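Local coordinates for protein polyphosphate kinase (Porphyromonas gingivalis, PDB 2O8R) that probably catalyses the reversible, magnesium-dependent transfer of the terminal phosphate of ATP onto a growing chain of inorganic polyphosphate, at residues A[527-530]-A[531-535]; A[615-619]-A[620-624]. The protein carries 3 engineered substitutions. One frame throughout, in Å; residues are numbered along the deposited sequence.

Contact 1 of 2, residues A[527-530]-A[531-535]; sequences EIEN and VKRGK
The carbonyl oxygen of Asn530 takes the amide of Lys535, with N to O at 2.7 Å, in the bond that closes off this helix end. One turn back, Arg533 N reaches Glu529 O at 2.9 Å in an i to i+4 bond, and Val531 N bonds to Glu527 O at 3.3 Å. The bond of Lys532 N to Ile528 O, also in the i to i+4 pattern, is weak, as are the Arg533 N to Asn530 O and Lys532 N to Glu529 O bonds of the last turn. Side chains follow the same spacing. Arg533 bends at its second torsion (chi2 -66°), which folds the guanidinium back alongside Glu529: NH1 lies 3.6 Å from Glu529 CB, while Glu529 OE1 stays 4.2 Å from Arg533 NH2, well out of the guanidinium plane, so the charged ends probably attract without an N-H pointing at the oxygen, and the contact itself is NH1 against CB. Ile528 and Lys532 run side by side, the extended lysine bringing CE to 3.8 Å from Ile528 CG2. Val531 turns CG2 back over Glu527 O. On the buried side, the carboxylate of Glu527 is gripped by two backbone amides, Asn605 N and Tyr538 N, which ties the helix to the strand that follows and to a neighbouring turn; Val531 and Ile528 pack on Val563 and Ala561. Gly534, at positive phi (79°), is the first residue to leave helical geometry; Gly534 N bonds weakly to Val531 O (3.0 Å), and with Lys535 N to Asn530 O this makes the Schellman motif at the C-terminal end of helix 516-532.

Contact 2 of 2, residues A[615-619]-A[620-624]; sequences SADWM and KRNLY
Asn622 reaches back from the short, weakly bonded helix 620-624 to the loop residues Asp617 and Met619, and its side chain carries most of the contact. CB starts 3.1 Å from Asp617 O. CG sits beside the backbone N (chi1 -72°), which swings the amide toward the loop; Asn622 CG lies 3.5 Å from CG of Met619, a selenomethionine whose side chain runs next to it in the same direction. OD1 faces that same chain, 3.6 Å from Met619 CG. At the tip, ND2 donates to Asp617 O at 2.9 Å, with an N-H...O angle of 148°. The oxygen lies close to the plane of the Asn622 amide, but the donor stands 52° out of the carbonyl plane of Asp617, so the bond comes in above the C=O group. The Asp617 carboxylate points to other partners: OD1 forms a salt bridge with Arg599 and takes the amide of Asn544. Next along, Leu623 CD1 comes to 3.3 Å from Met619 O and CD2 to 3.7 Å from Trp618 CD1. Both residues pack onto Ile520 of helix 516-532 and Val551 of helix 549-560, and the Trp618 ring also meets that of Trp601. Lys620 N is held by Gln547 OE1. The loop lies near the presumed reaction centre: the side chains of Ala616 and Asp617 are about 6 Å from those of His439, the predicted phosphohistidine, and His597, a predicted ATP-binding residue, respectively. A sulfate about 5 Å from the Asp617 side chain probably came from the crystallisation liquor, though it may mark an anion pocket. In this phospholipase D-like fold, the loop after strand 610-614 thus lies beside His597 and Arg599, probably the counterpart of the family's HxK pair, and Asp617 links to it through Arg599.

Helix 516-532 comes first along the chain. Contact 1 turns its C-terminal end toward strand 538-543, and contact 2 follows much later, where strand 610-614 leads through a loop into helix 620-624. Each is a tight local closure, and they stand in series, neither enclosing nor crossing the other. Their centres are 27 Å apart and their nearest atoms about 10 Å, yet they share one helix: contact 1 forms its last turn, while residues of contact 2 pack near its start. Contact 1 also holds on to the turn between strands 600-603 and 610-614, so both contacts tie helix 516-532 to the sheet of the second C-terminal domain.

Contact 1 of 2, residues A[527-530]-A[531-535]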
loop_
_atom_site.group_PDB
_atom_site.type_symbol
_atom_site.label_atom_id
_atom_site.label_comp_id
_atom_site.label_asym_id
_atom_site.label_seq_id
_atom_site.Cartn_x
_atom_site.Cartn_y
_atom_site.Cartn_z
ATOM N N GLU A 527 -48.232 12.954 -3.234
ATOM C CA GLU A 527 -48.655 12.602 -1.878
ATOM C C GLU A 527 -49.479 13.727 -1.291
ATOM O O GLU A 527 -50.458 13.465 -0.593
ATOM C CB GLU A 527 -47.467 12.301 -0.953
ATOM C CG GLU A 527 -46.548 11.197 -1.419
ATOM C CD GLU A 527 -47.172 9.818 -1.331
ATOM O OE1 GLU A 527 -47.824 9.526 -0.299
ATOM O OE2 GLU A 527 -46.995 9.029 -2.298
ATOM N N ILE A 528 -49.090 14.973 -1.574
ATOM C CA ILE A 528 -49.856 16.123 -1.078
ATOM C C ILE A 528 -51.281 16.088 -1.618
ATOM O O ILE A 528 -52.238 16.203 -0.853
ATOM C CB ILE A 528 -49.216 17.480 -1.436
ATOM C CG1 ILE A 528 -47.846 17.631 -0.775
ATOM C CG2 ILE A 528 -50.144 18.630 -1.025
ATOM C CD1 ILE A 528 -47.141 18.894 -1.175
ATOM N N GLU A 529 -51.397 15.900 -2.932
ATOM C CA GLU A 529 -52.684 15.790 -3.618
ATOM C C GLU A 529 -53.559 14.723 -2.993
ATOM O O GLU A 529 -54.701 14.985 -2.627
ATOM C CB GLU A 529 -52.472 15.446 -5.089
ATOM C CG GLU A 529 -51.658 16.472 -5.852
ATOM C CD GLU A 529 -50.937 15.865 -7.040
ATOM O OE1 GLU A 529 -51.561 15.071 -7.777
ATOM O OE2 GLU A 529 -49.745 16.183 -7.239
ATOM N N ASN A 530 -53.004 13.527 -2.857
ATOM C CA ASN A 530 -53.732 12.384 -2.337
ATOM C C ASN A 530 -54.388 12.654 -0.991
ATOM O O ASN A 530 -55.478 12.151 -0.716
ATOM C CB ASN A 530 -52.803 11.165 -2.237
ATOM C CG ASN A 530 -52.394 10.607 -3.602
ATOM O OD1 ASN A 530 -51.641 9.640 -3.676
ATOM N ND2 ASN A 530 -52.881 11.219 -4.683
ATOM N N VAL A 531 -53.720 13.447 -0.154
ATOM C CA VAL A 531 -54.264 13.834 1.148
ATOM C C VAL A 531 -55.460 14.779 0.978
ATOM O O VAL A 531 -56.428 14.728 1.742
ATOM C CB VAL A 531 -53.186 14.482 2.042
ATOM C CG1 VAL A 531 -53.794 15.008 3.355
ATOM C CG2 VAL A 531 -52.098 13.487 2.336
ATOM N N LYS A 532 -55.391 15.627 -0.039
ATOM C CA LYS A 532 -56.498 16.506 -0.365
ATOM C C LYS A 532 -57.682 15.725 -0.962
ATOM O O LYS A 532 -58.831 16.155 -0.856
ATOM C CB LYS A 532 -56.025 17.632 -1.283
ATOM C CG LYS A 532 -54.975 18.515 -0.626
ATOM C CD LYS A 532 -54.416 19.541 -1.593
ATOM C CE LYS A 532 -53.475 20.498 -0.883
ATOM N NZ LYS A 532 -52.737 21.355 -1.854
ATOM N N ARG A 533 -57.405 14.572 -1.564
ATOM C CA ARG A 533 -58.474 13.683 -2.016
ATOM C C ARG A 533 -58.905 12.769 -0.879
ATOM O O ARG A 533 -59.716 11.865 -1.077
ATOM C CB ARG A 533 -58.048 12.814 -3.211
ATOM C CG ARG A 533 -57.206 13.484 -4.280
ATOM C CD ARG A 533 -57.949 14.573 -5.025
ATOM N NE ARG A 533 -57.181 15.018 -6.189
ATOM C CZ ARG A 533 -56.236 15.956 -6.162
ATOM N NH1 ARG A 533 -55.928 16.574 -5.026
ATOM N NH2 ARG A 533 -55.597 16.276 -7.278
ATOM N N GLY A 534 -58.341 12.981 0.304
ATOM C CA GLY A 534 -58.725 12.204 1.478
ATOM C C GLY A 534 -58.115 10.819 1.571
ATOM O O GLY A 534 -58.629 9.964 2.304
ATOM N N LYS A 535 -57.026 10.595 0.832
ATOM C CA LYS A 535 -56.256 9.347 0.918
ATOM C C LYS A 535 -55.072 9.537 1.865
ATOM O O LYS A 535 -54.699 10.670 2.181
ATOM C CB LYS A 535 -55.727 8.921 -0.459
ATOM C CG LYS A 535 -56.783 8.698 -1.531
ATOM C CD LYS A 535 -56.121 8.509 -2.892
ATOM C CE LYS A 535 -56.983 9.054 -4.024
ATOM N NZ LYS A 535 -56.200 9.379 -5.263
#

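Contact 2 of 2, residues A[615-619]-A[620-624]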
loop_
_atom_site.group_PDB
_atom_site.type_symbol
_atom_site.label_atom_id
_atom_site.label_comp_id
_atom_site.label_asym_id
_atom_site.label_seq_id
_atom_site.Cartn_x
_atom_site.Cartn_y
_atom_site.Cartn_z
ATOM N N SER A 615 -28.034 6.898 -5.657
ATOM C CA SER A 615 -26.634 7.222 -5.421
ATOM C C SER A 615 -26.505 8.546 -4.682
ATOM O O SER A 615 -25.473 8.832 -4.091
ATOM C CB SER A 615 -25.874 7.305 -6.746
ATOM O OG SER A 615 -26.259 8.458 -7.467
ATOM N N ALA A 616 -27.564 9.347 -4.704
ATOM C CA ALA A 616 -27.521 10.685 -4.119
ATOM C C ALA A 616 -28.184 10.793 -2.753
ATOM O O ALA A 616 -29.223 10.179 -2.507
ATOM C CB ALA A 616 -28.158 11.687 -5.069
ATOM N N ASP A 617 -27.562 11.570 -1.869
ATOM C CA ASP A 617 -28.246 12.186 -0.734
ATOM C C ASP A 617 -28.832 13.481 -1.261
ATOM O O ASP A 617 -28.511 13.894 -2.363
ATOM C CB ASP A 617 -27.263 12.540 0.368
ATOM C CG ASP A 617 -26.387 11.391 0.754
ATOM O OD1 ASP A 617 -26.930 10.317 1.062
ATOM O OD2 ASP A 617 -25.155 11.566 0.756
ATOM N N TRP A 618 -29.674 14.141 -0.481
ATOM C CA TRP A 618 -30.233 15.408 -0.924
ATOM C C TRP A 618 -29.475 16.573 -0.299
ATOM O O TRP A 618 -29.957 17.243 0.625
ATOM C CB TRP A 618 -31.719 15.491 -0.606
ATOM C CG TRP A 618 -32.557 14.477 -1.302
ATOM C CD1 TRP A 618 -32.207 13.715 -2.380
ATOM C CD2 TRP A 618 -33.917 14.139 -0.995
ATOM N NE1 TRP A 618 -33.256 12.906 -2.744
ATOM C CE2 TRP A 618 -34.317 13.149 -1.911
ATOM C CE3 TRP A 618 -34.828 14.570 -0.029
ATOM C CZ2 TRP A 618 -35.592 12.592 -1.894
ATOM C CZ3 TRP A 618 -36.095 14.013 -0.013
ATOM C CH2 TRP A 618 -36.464 13.034 -0.936
HETATM N N MSE A 619 -28.268 16.791 -0.797
HETATM C CA MSE A 619 -27.497 17.964 -0.430
HETATM C C MSE A 619 -27.760 19.025 -1.486
HETATM O O MSE A 619 -28.513 18.781 -2.428
HETATM C CB MSE A 619 -26.017 17.626 -0.419
HETATM C CG MSE A 619 -25.673 16.313 0.237
HETATM SE SE MSE A 619 -25.934 16.258 2.167
HETATM C CE MSE A 619 -24.580 14.903 2.601
ATOM N N LYS A 620 -27.145 20.197 -1.342
ATOM C CA LYS A 620 -27.162 21.203 -2.408
ATOM C C LYS A 620 -26.339 20.695 -3.594
ATOM O O LYS A 620 -26.860 20.573 -4.699
ATOM C CB LYS A 620 -26.586 22.520 -1.902
ATOM C CG LYS A 620 -26.581 23.657 -2.913
ATOM C CD LYS A 620 -27.635 24.703 -2.575
ATOM C CE LYS A 620 -27.006 26.091 -2.400
ATOM N NZ LYS A 620 -26.032 26.428 -3.484
ATOM N N ARG A 621 -25.068 20.367 -3.343
ATOM C CA ARG A 621 -24.155 19.851 -4.379
ATOM C C ARG A 621 -24.600 18.550 -5.077
ATOM O O ARG A 621 -24.254 18.322 -6.234
ATOM C CB ARG A 621 -22.713 19.720 -3.846
ATOM C CG ARG A 621 -21.826 20.956 -4.141
ATOM C CD ARG A 621 -20.336 20.729 -3.848
ATOM N NE ARG A 621 -19.596 20.080 -4.941
ATOM C CZ ARG A 621 -18.722 20.695 -5.743
ATOM N NH1 ARG A 621 -18.468 21.989 -5.595
ATOM N NH2 ARG A 621 -18.098 20.020 -6.698
ATOM N N ASN A 622 -25.377 17.716 -4.390
ATOM C CA ASN A 622 -25.831 16.445 -4.957
ATOM C C ASN A 622 -26.871 16.572 -6.075
ATOM O O ASN A 622 -26.730 15.943 -7.120
ATOM C CB ASN A 622 -26.369 15.539 -3.856
ATOM C CG ASN A 622 -25.278 14.993 -2.966
ATOM O OD1 ASN A 622 -24.161 15.504 -2.944
ATOM N ND2 ASN A 622 -25.599 13.950 -2.216
ATOM N N LEU A 623 -27.901 17.386 -5.858
ATOM C CA LEU A 623 -29.002 17.508 -6.818
ATOM C C LEU A 623 -28.709 18.449 -7.989
ATOM O O LEU A 623 -29.513 18.537 -8.918
ATOM C CB LEU A 623 -30.288 17.963 -6.116
ATOM C CG LEU A 623 -30.793 17.210 -4.876
ATOM C CD1 LEU A 623 -31.453 18.157 -3.892
ATOM C CD2 LEU A 623 -31.738 16.088 -5.240
ATOM N N TYR A 624 -27.574 19.149 -7.948
ATOM C CA TYR A 624 -27.263 20.162 -8.964
ATOM C C TYR A 624 -25.880 20.069 -9.618
ATOM O O TYR A 624 -25.754 20.246 -10.827
ATOM C CB TYR A 624 -27.491 21.564 -8.397
ATOM C CG TYR A 624 -28.900 21.795 -7.883
ATOM C CD1 TYR A 624 -29.981 21.870 -8.760
ATOM C CD2 TYR A 624 -29.149 21.938 -6.521
ATOM C CE1 TYR A 624 -31.275 22.081 -8.292
ATOM C CE2 TYR A 624 -30.436 22.149 -6.040
ATOM C CZ TYR A 624 -31.494 22.223 -6.931
ATOM O OH TYR A 624 -32.770 22.434 -6.462
#